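PDB 4YYC: putative trimethylamine methyltransferase from Rhizobium meliloti, which probably transfers methyl groups as a methyltransferase of the trimethylamine methyltransferase (MTTB) family. Local coordinates for residues Pro144-Arg147 with Arg153-Ala156; Ser403-Met408 with Arg480-Ala485; Asp80-Asp85 with Tyr263-Gln268; Leu110-Lys115 with Phe303-Arg308. All blocks are in the same frame, centred on the assembly; numbering follows the deposited sequence. Where two conformers were deposited one is given.

Contact 1: Pro144-Arg147 with Arg153-Ala156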
loop_
_atom_site.group_PDB
_atom_site.type_symbol
_atom_site.label_atom_id
_atom_site.label_comp_id
_atom_site.label_asym_id
_atom_site.label_seq_id
_atom_site.Cartn_x
_atom_site.Cartn_y
_atom_site.Cartn_z
ATOM N N PRO A 144 -8.027 -25.208 4.409
ATOM C CA PRO A 144 -8.062 -26.656 4.247
ATOM C C PRO A 144 -7.449 -27.139 2.954
ATOM O O PRO A 144 -7.229 -28.331 2.796
ATOM C CB PRO A 144 -9.556 -26.960 4.268
ATOM C CG PRO A 144 -10.215 -25.743 3.796
ATOM C CD PRO A 144 -9.372 -24.616 4.310
ATOM N N PHE A 145 -7.212 -26.212 2.026
ATOM C CA PHE A 145 -6.575 -26.533 0.755
ATOM C C PHE A 145 -5.211 -25.906 0.658
ATOM O O PHE A 145 -4.932 -24.872 1.266
ATOM C CB PHE A 145 -7.405 -26.007 -0.435
ATOM C CG PHE A 145 -8.766 -26.631 -0.565
ATOM C CD1 PHE A 145 -8.922 -27.880 -1.160
ATOM C CD2 PHE A 145 -9.870 -25.986 -0.053
ATOM C CE1 PHE A 145 -10.205 -28.439 -1.272
ATOM C CE2 PHE A 145 -11.141 -26.542 -0.153
ATOM C CZ PHE A 145 -11.296 -27.765 -0.756
ATOM N N VAL A 146 -4.363 -26.540 -0.146
ATOM C CA VAL A 146 -3.124 -25.909 -0.599
ATOM C C VAL A 146 -3.131 -25.745 -2.100
ATOM O O VAL A 146 -3.846 -26.481 -2.817
ATOM C CB VAL A 146 -1.842 -26.673 -0.180
ATOM C CG1 VAL A 146 -1.751 -26.692 1.338
ATOM C CG2 VAL A 146 -1.808 -28.082 -0.764
ATOM N N ARG A 147 -2.340 -24.780 -2.579
ATOM C CA ARG A 147 -1.878 -24.797 -3.945
ATOM C C ARG A 147 -0.453 -25.243 -3.916
ATOM O O ARG A 147 0.396 -24.501 -3.394
ATOM C CB ARG A 147 -1.978 -23.409 -4.552
ATOM C CG ARG A 147 -3.281 -23.175 -5.171
ATOM C CD ARG A 147 -3.401 -23.728 -6.588
ATOM N NE ARG A 147 -4.615 -23.228 -7.134
ATOM C CZ ARG A 147 -5.125 -23.583 -8.284
ATOM N NH1 ARG A 147 -4.555 -24.513 -9.049
ATOM N NH2 ARG A 147 -6.249 -23.023 -8.647
ATOM N N ARG A 153 -4.494 -27.651 -6.816
ATOM C CA ARG A 153 -5.322 -27.260 -5.677
ATOM C C ARG A 153 -5.862 -28.546 -5.080
ATOM O O ARG A 153 -6.620 -29.258 -5.747
ATOM C CB ARG A 153 -6.466 -26.362 -6.102
ATOM C CG ARG A 153 -7.297 -25.760 -4.997
ATOM C CD ARG A 153 -8.436 -24.944 -5.550
ATOM N NE ARG A 153 -9.333 -24.375 -4.572
ATOM C CZ ARG A 153 -10.370 -24.991 -4.021
ATOM N NH1 ARG A 153 -10.633 -26.274 -4.294
ATOM N NH2 ARG A 153 -11.158 -24.328 -3.211
ATOM N N ARG A 154 -5.531 -28.818 -3.831
ATOM C CA ARG A 154 -5.900 -30.098 -3.216
ATOM C C ARG A 154 -5.997 -29.942 -1.718
ATOM O O ARG A 154 -5.483 -28.960 -1.164
ATOM C CB ARG A 154 -4.877 -31.137 -3.602
ATOM C CG ARG A 154 -3.452 -30.805 -3.195
ATOM C CD ARG A 154 -2.526 -32.001 -3.294
ATOM N NE ARG A 154 -1.149 -31.621 -2.992
ATOM C CZ ARG A 154 -0.670 -31.397 -1.756
ATOM N NH1 ARG A 154 -1.432 -31.511 -0.670
ATOM N NH2 ARG A 154 0.581 -31.029 -1.608
ATOM N N TYR A 155 -6.580 -30.921 -1.011
ATOM C CA TYR A 155 -6.587 -30.832 0.453
ATOM C C TYR A 155 -5.183 -30.837 0.996
ATOM O O TYR A 155 -4.290 -31.541 0.477
ATOM C CB TYR A 155 -7.343 -32.030 1.084
ATOM C CG TYR A 155 -8.813 -31.879 0.927
ATOM C CD1 TYR A 155 -9.492 -31.023 1.724
ATOM C CD2 TYR A 155 -9.518 -32.554 -0.056
ATOM C CE1 TYR A 155 -10.853 -30.854 1.604
ATOM C CE2 TYR A 155 -10.886 -32.374 -0.194
ATOM C CZ TYR A 155 -11.529 -31.520 0.641
ATOM O OH TYR A 155 -12.875 -31.277 0.597
ATOM N N ALA A 156 -4.977 -30.003 1.993
ATOM C CA ALA A 156 -3.703 -29.910 2.695
ATOM C C ALA A 156 -3.426 -31.163 3.530
ATOM O O ALA A 156 -4.354 -31.790 4.010
ATOM C CB ALA A 156 -3.766 -28.724 3.630
#

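Contact 2: Ser403-Met408 with Arg480-Ala485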
loop_
_atom_site.group_PDB
_atom_site.type_symbol
_atom_site.label_atom_id
_atom_site.label_comp_id
_atom_site.label_asym_id
_atom_site.label_seq_id
_atom_site.Cartn_x
_atom_site.Cartn_y
_atom_site.Cartn_z
ATOM N N SER A 403 -1.011 -21.038 -0.117
ATOM C CA SER A 403 -0.247 -21.157 -1.382
ATOM C C SER A 403 1.243 -21.044 -1.158
ATOM O O SER A 403 1.696 -20.083 -0.573
ATOM C CB SER A 403 -0.710 -20.087 -2.340
ATOM O OG SER A 403 0.193 -19.928 -3.422
ATOM N N TYR A 404 2.018 -22.025 -1.623
ATOM C CA TYR A 404 3.451 -21.958 -1.474
ATOM C C TYR A 404 3.991 -20.730 -2.233
ATOM O O TYR A 404 4.836 -20.001 -1.705
ATOM C CB TYR A 404 4.097 -23.218 -2.050
ATOM C CG TYR A 404 3.929 -24.479 -1.212
ATOM C CD1 TYR A 404 2.812 -25.257 -1.282
ATOM C CD2 TYR A 404 4.951 -24.922 -0.446
ATOM C CE1 TYR A 404 2.677 -26.427 -0.552
ATOM C CE2 TYR A 404 4.865 -26.129 0.245
ATOM C CZ TYR A 404 3.694 -26.847 0.216
ATOM O OH TYR A 404 3.583 -28.033 0.949
ATOM N N GLU A 405 3.546 -20.533 -3.457
ATOM C CA GLU A 405 4.090 -19.442 -4.249
ATOM C C GLU A 405 3.718 -18.101 -3.605
ATOM O O GLU A 405 4.558 -17.179 -3.504
ATOM C CB GLU A 405 3.605 -19.500 -5.718
ATOM C CG GLU A 405 4.287 -20.639 -6.476
ATOM C CD GLU A 405 3.679 -20.905 -7.834
ATOM O OE1 GLU A 405 2.734 -20.215 -8.218
ATOM O OE2 GLU A 405 4.140 -21.860 -8.537
ATOM N N LYS A 406 2.450 -17.979 -3.224
ATOM C CA LYS A 406 2.005 -16.763 -2.576
ATOM C C LYS A 406 2.774 -16.496 -1.272
ATOM O O LYS A 406 3.135 -15.358 -0.983
ATOM C CB LYS A 406 0.526 -16.836 -2.318
ATOM C CG LYS A 406 -0.094 -15.700 -1.529
ATOM C CD LYS A 406 -0.155 -14.468 -2.299
ATOM C CE LYS A 406 -1.234 -13.405 -1.872
ATOM N NZ LYS A 406 -1.396 -13.311 -0.366
ATOM N N PHE A 407 3.037 -17.532 -0.496
ATOM C CA PHE A 407 3.810 -17.361 0.713
ATOM C C PHE A 407 5.160 -16.713 0.417
ATOM O O PHE A 407 5.591 -15.801 1.108
ATOM C CB PHE A 407 4.019 -18.727 1.396
ATOM C CG PHE A 407 4.760 -18.627 2.684
ATOM C CD1 PHE A 407 6.172 -18.560 2.710
ATOM C CD2 PHE A 407 4.062 -18.596 3.884
ATOM C CE1 PHE A 407 6.849 -18.451 3.918
ATOM C CE2 PHE A 407 4.770 -18.526 5.101
ATOM C CZ PHE A 407 6.136 -18.427 5.103
HETATM N N MSE A 408 5.837 -17.192 -0.628
HETATM C CA MSE A 408 7.175 -16.651 -0.967
HETATM C C MSE A 408 7.117 -15.207 -1.397
HETATM O O MSE A 408 7.970 -14.392 -1.023
HETATM C CB MSE A 408 7.838 -17.519 -2.035
HETATM C CG MSE A 408 8.044 -18.978 -1.617
HETATM SE SE MSE A 408 9.169 -19.147 -0.029
HETATM C CE MSE A 408 10.771 -18.337 -0.792
ATOM N N ARG A 480 7.023 -15.085 -14.874
ATOM C CA ARG A 480 6.281 -14.309 -13.897
ATOM C C ARG A 480 6.879 -14.583 -12.509
ATOM O O ARG A 480 7.545 -15.585 -12.259
ATOM C CB ARG A 480 4.809 -14.677 -13.963
ATOM C CG ARG A 480 4.201 -14.308 -15.289
ATOM C CD ARG A 480 2.843 -14.953 -15.445
ATOM N NE ARG A 480 1.927 -14.573 -14.385
ATOM C CZ ARG A 480 1.164 -13.481 -14.383
ATOM N NH1 ARG A 480 0.379 -13.252 -13.357
ATOM N NH2 ARG A 480 1.180 -12.629 -15.391
ATOM N N ILE A 481 6.643 -13.674 -11.590
ATOM C CA ILE A 481 7.241 -13.768 -10.269
ATOM C C ILE A 481 6.883 -15.079 -9.560
ATOM O O ILE A 481 7.730 -15.612 -8.853
ATOM C CB ILE A 481 6.927 -12.532 -9.409
ATOM C CG1 ILE A 481 7.751 -12.574 -8.104
ATOM C CG2 ILE A 481 5.414 -12.399 -9.128
ATOM C CD1 ILE A 481 7.700 -11.272 -7.319
ATOM N N GLU A 482 5.690 -15.589 -9.778
ATOM C CA GLU A 482 5.297 -16.813 -9.064
ATOM C C GLU A 482 6.115 -18.014 -9.512
ATOM O O GLU A 482 6.302 -18.943 -8.726
ATOM C CB GLU A 482 3.807 -17.056 -9.108
ATOM C CG GLU A 482 3.264 -17.387 -10.471
ATOM C CD GLU A 482 2.751 -16.140 -11.194
ATOM O OE1 GLU A 482 3.321 -15.061 -10.966
ATOM O OE2 GLU A 482 1.828 -16.262 -12.023
ATOM N N GLN A 483 6.640 -17.996 -10.741
ATOM C CA GLN A 483 7.526 -19.057 -11.216
ATOM C C GLN A 483 8.857 -18.987 -10.467
ATOM O O GLN A 483 9.402 -20.029 -10.056
ATOM C CB GLN A 483 7.738 -18.974 -12.739
ATOM C CG GLN A 483 6.491 -19.221 -13.585
ATOM C CD GLN A 483 6.739 -18.882 -15.043
ATOM O OE1 GLN A 483 6.418 -17.803 -15.521
ATOM N NE2 GLN A 483 7.355 -19.814 -15.750
ATOM N N ARG A 484 9.399 -17.774 -10.314
ATOM C CA ARG A 484 10.607 -17.615 -9.524
ATOM C C ARG A 484 10.356 -17.979 -8.029
ATOM O O ARG A 484 11.242 -18.530 -7.361
ATOM C CB ARG A 484 11.225 -16.222 -9.707
ATOM C CG ARG A 484 11.660 -15.894 -11.139
ATOM C CD ARG A 484 12.473 -14.597 -11.215
ATOM N NE ARG A 484 11.638 -13.445 -10.870
ATOM C CZ ARG A 484 10.679 -12.897 -11.599
ATOM N NH1 ARG A 484 10.426 -13.287 -12.845
ATOM N NH2 ARG A 484 9.972 -11.932 -11.069
ATOM N N ALA A 485 9.174 -17.646 -7.543
ATOM C CA ALA A 485 8.774 -18.022 -6.153
ATOM C C ALA A 485 8.730 -19.514 -5.959
ATOM O O ALA A 485 9.179 -20.027 -4.926
ATOM C CB ALA A 485 7.456 -17.406 -5.807
#

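Contact 3: Asp80-Asp85 with Tyr263-Gln268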
loop_
_atom_site.group_PDB
_atom_site.type_symbol
_atom_site.label_atom_id
_atom_site.label_comp_id
_atom_site.label_asym_id
_atom_site.label_seq_id
_atom_site.Cartn_x
_atom_site.Cartn_y
_atom_site.Cartn_z
ATOM N N ASP A 80 -22.399 -21.902 27.901
ATOM C CA ASP A 80 -21.320 -21.810 28.897
ATOM C C ASP A 80 -21.837 -21.192 30.193
ATOM O O ASP A 80 -21.791 -19.985 30.427
ATOM C CB ASP A 80 -20.107 -21.028 28.381
ATOM C CG ASP A 80 -18.873 -21.234 29.257
ATOM O OD1 ASP A 80 -19.003 -21.475 30.471
ATOM O OD2 ASP A 80 -17.758 -21.199 28.706
ATOM N N ALA A 81 -22.370 -22.071 31.039
ATOM C CA ALA A 81 -22.978 -21.639 32.280
ATOM C C ALA A 81 -21.967 -20.976 33.207
ATOM O O ALA A 81 -22.292 -20.052 33.903
ATOM C CB ALA A 81 -23.627 -22.808 33.000
ATOM N N GLU A 82 -20.746 -21.478 33.214
ATOM C CA GLU A 82 -19.695 -20.883 34.027
ATOM C C GLU A 82 -19.457 -19.406 33.623
ATOM O O GLU A 82 -19.284 -18.523 34.470
ATOM C CB GLU A 82 -18.417 -21.687 33.885
ATOM C CG GLU A 82 -17.242 -21.119 34.669
ATOM C CD GLU A 82 -15.919 -21.828 34.400
ATOM O OE1 GLU A 82 -15.862 -22.728 33.532
ATOM O OE2 GLU A 82 -14.930 -21.466 35.098
ATOM N N ALA A 83 -19.449 -19.152 32.333
ATOM C CA ALA A 83 -19.231 -17.786 31.855
ATOM C C ALA A 83 -20.331 -16.866 32.344
ATOM O O ALA A 83 -20.077 -15.716 32.728
ATOM C CB ALA A 83 -19.173 -17.763 30.331
ATOM N N LEU A 84 -21.574 -17.344 32.277
ATOM C CA LEU A 84 -22.694 -16.529 32.772
ATOM C C LEU A 84 -22.568 -16.239 34.266
ATOM O O LEU A 84 -22.883 -15.123 34.722
ATOM C CB LEU A 84 -24.046 -17.163 32.458
ATOM C CG LEU A 84 -24.387 -17.376 30.994
ATOM C CD1 LEU A 84 -25.796 -17.938 30.868
ATOM C CD2 LEU A 84 -24.224 -16.109 30.179
ATOM N N ASP A 85 -22.154 -17.236 35.037
ATOM C CA ASP A 85 -21.947 -17.025 36.455
ATOM C C ASP A 85 -20.845 -16.032 36.716
ATOM O O ASP A 85 -20.972 -15.214 37.618
ATOM C CB ASP A 85 -21.641 -18.316 37.210
ATOM C CG ASP A 85 -22.835 -19.210 37.357
ATOM O OD1 ASP A 85 -23.976 -18.840 36.981
ATOM O OD2 ASP A 85 -22.669 -20.329 37.908
ATOM N N TYR A 263 -6.529 -21.272 28.214
ATOM C CA TYR A 263 -5.360 -20.453 28.040
ATOM C C TYR A 263 -5.223 -19.338 29.062
ATOM O O TYR A 263 -4.121 -19.152 29.622
ATOM C CB TYR A 263 -5.313 -19.919 26.613
ATOM C CG TYR A 263 -4.998 -21.036 25.614
ATOM C CD1 TYR A 263 -3.852 -21.794 25.769
ATOM C CD2 TYR A 263 -5.834 -21.334 24.544
ATOM C CE1 TYR A 263 -3.515 -22.790 24.869
ATOM C CE2 TYR A 263 -5.497 -22.353 23.660
ATOM C CZ TYR A 263 -4.343 -23.053 23.833
ATOM O OH TYR A 263 -4.034 -24.044 22.936
ATOM N N ALA A 264 -6.330 -18.656 29.384
ATOM C CA ALA A 264 -6.263 -17.613 30.413
ATOM C C ALA A 264 -5.882 -18.173 31.780
ATOM O O ALA A 264 -5.197 -17.499 32.521
ATOM C CB ALA A 264 -7.554 -16.818 30.467
ATOM N N ARG A 265 -6.266 -19.398 32.120
ATOM C CA ARG A 265 -5.842 -19.960 33.386
ATOM C C ARG A 265 -4.377 -20.321 33.455
ATOM O O ARG A 265 -3.834 -20.435 34.558
ATOM C CB ARG A 265 -6.671 -21.189 33.710
ATOM C CG ARG A 265 -8.057 -20.861 34.204
ATOM C CD ARG A 265 -8.629 -22.032 34.973
ATOM N NE ARG A 265 -9.925 -21.687 35.536
ATOM C CZ ARG A 265 -11.107 -21.950 34.976
ATOM N NH1 ARG A 265 -11.213 -22.566 33.812
ATOM N NH2 ARG A 265 -12.213 -21.583 35.633
ATOM N N HIS A 266 -3.730 -20.493 32.297
ATOM C CA HIS A 266 -2.315 -20.821 32.237
ATOM C C HIS A 266 -1.420 -19.694 31.698
ATOM O O HIS A 266 -0.324 -19.965 31.270
ATOM C CB HIS A 266 -2.164 -22.081 31.380
ATOM C CG HIS A 266 -2.832 -23.266 31.981
ATOM N ND1 HIS A 266 -2.337 -23.900 33.088
ATOM C CD2 HIS A 266 -3.984 -23.895 31.657
ATOM C CE1 HIS A 266 -3.163 -24.871 33.445
ATOM N NE2 HIS A 266 -4.152 -24.919 32.567
ATOM N N ASN A 267 -1.889 -18.442 31.793
ATOM C CA ASN A 267 -1.033 -17.280 31.480
ATOM C C ASN A 267 -0.703 -17.231 30.002
ATOM O O ASN A 267 0.332 -16.649 29.637
ATOM C CB ASN A 267 0.299 -17.319 32.290
ATOM C CG ASN A 267 0.926 -15.947 32.541
ATOM O OD1 ASN A 267 1.339 -15.213 31.617
ATOM N ND2 ASN A 267 1.047 -15.628 33.790
ATOM N N GLN A 268 -1.530 -17.871 29.153
ATOM C CA GLN A 268 -1.292 -17.850 27.720
ATOM C C GLN A 268 -2.227 -16.833 27.065
ATOM O O GLN A 268 -3.239 -16.454 27.647
ATOM C CB GLN A 268 -1.478 -19.222 27.124
ATOM C CG GLN A 268 -0.622 -20.275 27.795
ATOM C CD GLN A 268 0.822 -19.890 27.799
ATOM O OE1 GLN A 268 1.410 -19.693 26.716
ATOM N NE2 GLN A 268 1.422 -19.733 28.996
HETATM O O HOH W 1 -13.537 -24.123 33.294
#

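Contact 4: Leu110-Lys115 with Phe303-Arg308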
loop_
_atom_site.group_PDB
_atom_site.type_symbol
_atom_site.label_atom_id
_atom_site.label_comp_id
_atom_site.label_asym_id
_atom_site.label_seq_id
_atom_site.Cartn_x
_atom_site.Cartn_y
_atom_site.Cartn_z
ATOM N N LEU A 110 -10.574 -4.571 32.208
ATOM C CA LEU A 110 -9.379 -4.682 31.369
ATOM C C LEU A 110 -8.181 -3.909 31.883
ATOM O O LEU A 110 -7.087 -4.055 31.343
ATOM C CB LEU A 110 -9.708 -4.242 29.947
ATOM C CG LEU A 110 -10.399 -5.391 29.196
ATOM C CD1 LEU A 110 -11.055 -4.898 27.915
ATOM C CD2 LEU A 110 -9.441 -6.530 28.889
ATOM N N LYS A 111 -8.346 -3.156 32.966
ATOM C CA LYS A 111 -7.201 -2.493 33.539
ATOM C C LYS A 111 -6.089 -3.405 33.995
ATOM O O LYS A 111 -4.922 -2.979 34.070
ATOM C CB LYS A 111 -7.631 -1.585 34.704
ATOM C CG LYS A 111 -8.400 -0.401 34.197
ATOM C CD LYS A 111 -8.891 0.357 35.382
ATOM C CE LYS A 111 -9.011 1.824 35.099
ATOM N NZ LYS A 111 -9.131 2.484 36.410
ATOM N N THR A 112 -6.422 -4.639 34.320
ATOM C CA THR A 112 -5.432 -5.634 34.670
ATOM C C THR A 112 -4.709 -6.296 33.497
ATOM O O THR A 112 -3.747 -7.016 33.715
ATOM C CB THR A 112 -6.031 -6.709 35.602
ATOM O OG1 THR A 112 -7.201 -7.265 35.010
ATOM C CG2 THR A 112 -6.375 -6.147 36.924
ATOM N N ALA A 113 -5.168 -6.085 32.263
ATOM C CA ALA A 113 -4.564 -6.754 31.124
ATOM C C ALA A 113 -3.260 -6.021 30.774
ATOM O O ALA A 113 -3.211 -4.793 30.835
ATOM C CB ALA A 113 -5.529 -6.747 29.929
ATOM N N PRO A 114 -2.200 -6.759 30.439
ATOM C CA PRO A 114 -0.930 -6.076 30.090
ATOM C C PRO A 114 -0.996 -5.353 28.745
ATOM O O PRO A 114 -1.538 -5.893 27.777
ATOM C CB PRO A 114 0.083 -7.238 30.061
ATOM C CG PRO A 114 -0.774 -8.428 29.680
ATOM C CD PRO A 114 -2.072 -8.227 30.399
ATOM N N LYS A 115 -0.479 -4.115 28.701
ATOM C CA LYS A 115 -0.388 -3.379 27.453
ATOM C C LYS A 115 0.580 -4.029 26.515
ATOM O O LYS A 115 0.427 -3.893 25.309
ATOM C CB LYS A 115 0.102 -1.955 27.680
ATOM C CG LYS A 115 -0.928 -1.029 28.274
ATOM C CD LYS A 115 -0.606 0.407 27.794
ATOM C CE LYS A 115 -1.192 1.517 28.634
ATOM N NZ LYS A 115 -2.417 1.194 29.408
ATOM N N PHE A 303 -13.673 -10.799 29.571
ATOM C CA PHE A 303 -13.890 -12.160 30.031
ATOM C C PHE A 303 -12.597 -12.855 30.442
ATOM O O PHE A 303 -12.549 -13.568 31.474
ATOM C CB PHE A 303 -14.607 -12.972 28.958
ATOM C CG PHE A 303 -14.937 -14.382 29.409
ATOM C CD1 PHE A 303 -15.846 -14.611 30.420
ATOM C CD2 PHE A 303 -14.259 -15.440 28.874
ATOM C CE1 PHE A 303 -16.107 -15.931 30.849
ATOM C CE2 PHE A 303 -14.515 -16.755 29.265
ATOM C CZ PHE A 303 -15.434 -16.995 30.243
ATOM N N THR A 304 -11.531 -12.653 29.697
ATOM C CA THR A 304 -10.254 -13.308 30.053
ATOM C C THR A 304 -9.778 -12.903 31.468
ATOM O O THR A 304 -9.202 -13.718 32.186
ATOM C CB THR A 304 -9.131 -13.045 29.029
ATOM O OG1 THR A 304 -8.756 -11.657 29.083
ATOM C CG2 THR A 304 -9.545 -13.502 27.612
ATOM N N GLN A 305 -10.091 -11.666 31.864
ATOM C CA GLN A 305 -9.650 -11.151 33.160
ATOM C C GLN A 305 -10.517 -11.703 34.273
ATOM O O GLN A 305 -10.073 -11.761 35.418
ATOM C CB GLN A 305 -9.632 -9.609 33.183
ATOM C CG GLN A 305 -8.811 -8.951 32.073
ATOM C CD GLN A 305 -7.389 -9.402 32.104
ATOM O OE1 GLN A 305 -6.639 -9.063 33.062
ATOM N NE2 GLN A 305 -6.980 -10.197 31.106
ATOM N N LEU A 306 -11.749 -12.105 33.940
ATOM C CA LEU A 306 -12.600 -12.806 34.905
ATOM C C LEU A 306 -12.088 -14.189 35.234
ATOM O O LEU A 306 -12.352 -14.726 36.339
ATOM C CB LEU A 306 -14.058 -12.838 34.464
ATOM C CG LEU A 306 -14.760 -11.487 34.300
ATOM C CD1 LEU A 306 -16.156 -11.745 33.786
ATOM C CD2 LEU A 306 -14.791 -10.708 35.575
ATOM N N ILE A 307 -11.416 -14.810 34.280
ATOM C CA ILE A 307 -10.759 -16.092 34.501
ATOM C C ILE A 307 -9.468 -15.890 35.277
ATOM O O ILE A 307 -9.296 -16.570 36.285
ATOM C CB ILE A 307 -10.511 -16.832 33.183
ATOM C CG1 ILE A 307 -11.856 -17.164 32.503
ATOM C CG2 ILE A 307 -9.642 -18.077 33.393
ATOM C CD1 ILE A 307 -12.660 -18.268 33.167
ATOM N N ARG A 308 -8.569 -15.001 34.832
ATOM C CA ARG A 308 -7.349 -14.660 35.587
ATOM C C ARG A 308 -6.951 -13.230 35.328
ATOM O O ARG A 308 -6.679 -12.827 34.181
ATOM C CB ARG A 308 -6.189 -15.557 35.205
ATOM C CG ARG A 308 -6.241 -16.932 35.800
ATOM C CD ARG A 308 -6.440 -16.958 37.302
ATOM N NE ARG A 308 -6.453 -18.341 37.729
ATOM C CZ ARG A 308 -7.524 -19.110 37.867
ATOM N NH1 ARG A 308 -8.737 -18.657 37.630
ATOM N NH2 ARG A 308 -7.367 -20.348 38.290
#

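Contact 1: Pro144-Arg147 with Arg153-Ala156
The R153 guanidinium lies flat on one face of the F145 ring, CZ 4.0 Å from the ring centroid and 7° off its normal. F145 and Y155 form an offset stack, planes at 28°, in which F145 CE1 lies over the face of the Y155 ring, 3.8 Å from Y155 CE1. R154 O sits at the F145 ring edge. The setting is an antiparallel beta hairpin, strands 145-147 and 153-155, at one side of a four-stranded sheet. R153 reaches the ring because its CG stands opposite the backbone N (chi1 -173°) and the chain runs extended to NE. Its charge also meets E397 in a salt bridge and F470 of the second subunit by cation-pi. Without the ring, as with an alanine here, R153 is likely to lose the flat surface beneath it, though E397 would still hold it, and Y155 its stacking partner. Beside R153, the bent R147 lays a guanidinium face over R153 CB, with NH1 held by G151 O. On the sheet face of V146 and R154, V146 CG2 touches the flat of the R154 guanidinium, which D148 and D160 hold. At the hairpin's open end, A156 N donates to P144 O at 2.9 Å in an almost straight bond.

Contact 2: Ser403-Met408 with Arg480-Ala485
E405 starts with CG pointing opposite its carbonyl carbon (chi1 -73°) and then runs extended, which lays its side chain across the backbone of E482: E405 CG comes 3.5 Å from E482 O, and E405 OE1 rests 3.5 Å from E482 CB. In E482, CG sits between backbone N and carbonyl carbon (chi1 68°), and a bend at chi2 takes the carboxylate away from E405, leaving E405 OE1 and E482 OE2 5.6 Å apart. That separation probably eases their mutual repulsion, and each has polar partners: N486 ND2 donates to E405 OE2, while E482 OE2 meets R480 NE and also R480 NH2 of the second subunit, bridges less certain because R480 has two conformers. Around these side chains helices 404-420 and 481-495 pack nearly at right angles, the short segments crossing at 97° with axes 8.6 Å apart. Small A485 permits the approach, its CB lying 3.8 Å from M408 CB and 3.7 Å from E405 O. The selenomethionine M408 has CG 3.7 Å from A485 O, and its chain, bent at chi2 and chi3, goes on to L488, A489 and W492. Replacing E405 by alanine would probably leave N486 ND2 without this acceptor and open a gap beside E482 O. At the start of helix 404-420, the N-cap S403 takes K406 N on OG.

Contact 3: Asp80-Asp85 with Tyr263-Gln268
E82 and R265 meet in a salt bridge at the protein surface, R265 NH2 donating to E82 OE2 at 2.8 Å with a moderately bent N-H...O angle of 152°. It joins the first turn of helix 81-90 to the last turn of helix 254-265, the helix that connects the parallel strands 240-245 and 269-277 in a beta-alpha-beta unit. The two side chains come from opposite directions. E82 offers the syn lone pair of OE2, in the plane of the guanidinium, and the two flat groups are only 21° from coplanar. The second arm of the pair runs through a water, which donates to E82 OE1 at 2.7 Å and accepts from R265 NH1 at 2.8 Å, closing a ring of one direct and one water-mediated link. K261 also pairs with E82 OE1, and with D80 OD2, so a second cation probably helps to fix the carboxylate. Both chains are extended, which lets them meet across the gap: E82 has CG opposite its backbone N (chi1 178°) and runs straight beyond it, and R265 is extended from CG to NE. Further out, R265 packs on I307 of helix 286-307, and A83, one residue after E82, rests on F303 of that same helix. D80 is the N-cap of helix 81-90, its OD1 accepting from A83 N at 3.0 Å.

Contact 4: Leu110-Lys115 with Phe303-Arg308
This is a buried polar contact between a loop and the end of a helix: the turn 110-115, which leads from helix 105-109 to strand 116-119, is held by Q305 in the last turns of helix 286-307. T112 OG1 donates to Q305 OE1 at 2.7 Å, arriving in the carbonyl plane on a lone pair with a C=O...O angle of 127°. The hydroxyl is also hydrogen-bonded with L109 O. Q305 reaches across because CG lies anti to the carbonyl carbon and the chain bends at chi2 (-58°), which brings the amide to the loop. Four bonds then grip that amide: OE1 takes T112 OG1 and G310 N, while NE2 gives to A311 O and, at 3.1 Å, to T304 OG1. Engagement at both ends probably fixes the rotation of the amide, and a polar group in a buried place is satisfied. Apolar contacts pad it. A113 CB rests 3.9 Å from Q305 CD, and L110 crosses the glutamine at about a right angle, its CD2 4.0 Å from Q305 CG. The turn keeps its own shape through A113 N, which bonds to L110 O, and V313 lies against A113, T304 and Q305. Since G310 and A311 link helix 286-307 to strand 313-322, Q305 ties the loop to the turn that leads into this strand, which lies parallel to strand 269-277, an alpha-to-beta connection consistent with the TIM-barrel architecture of MttB methyltransferases.

Overall arrangement
The four contacts fall into two neighbourhoods. Contacts 1 and 2 share one, their centres about 15 Å apart: strand 145-147 pairs with strand 401-403, which runs straight into helix 404-420, and R147 O packs on Y404. Both also touch the second subunit. Contacts 3 and 4 have their centres about 11 Å apart, on the other side of the chain's centre from contact 2, and their helices pack together, A83 on F303 and R265 on I307. The chemistry differs with burial: contacts 2 and 4 are buried, one through close helix packing and the other through a fully bonded amide; contact 1 is partly buried and rests on stacking, while surface contact 3 relies on charge and water.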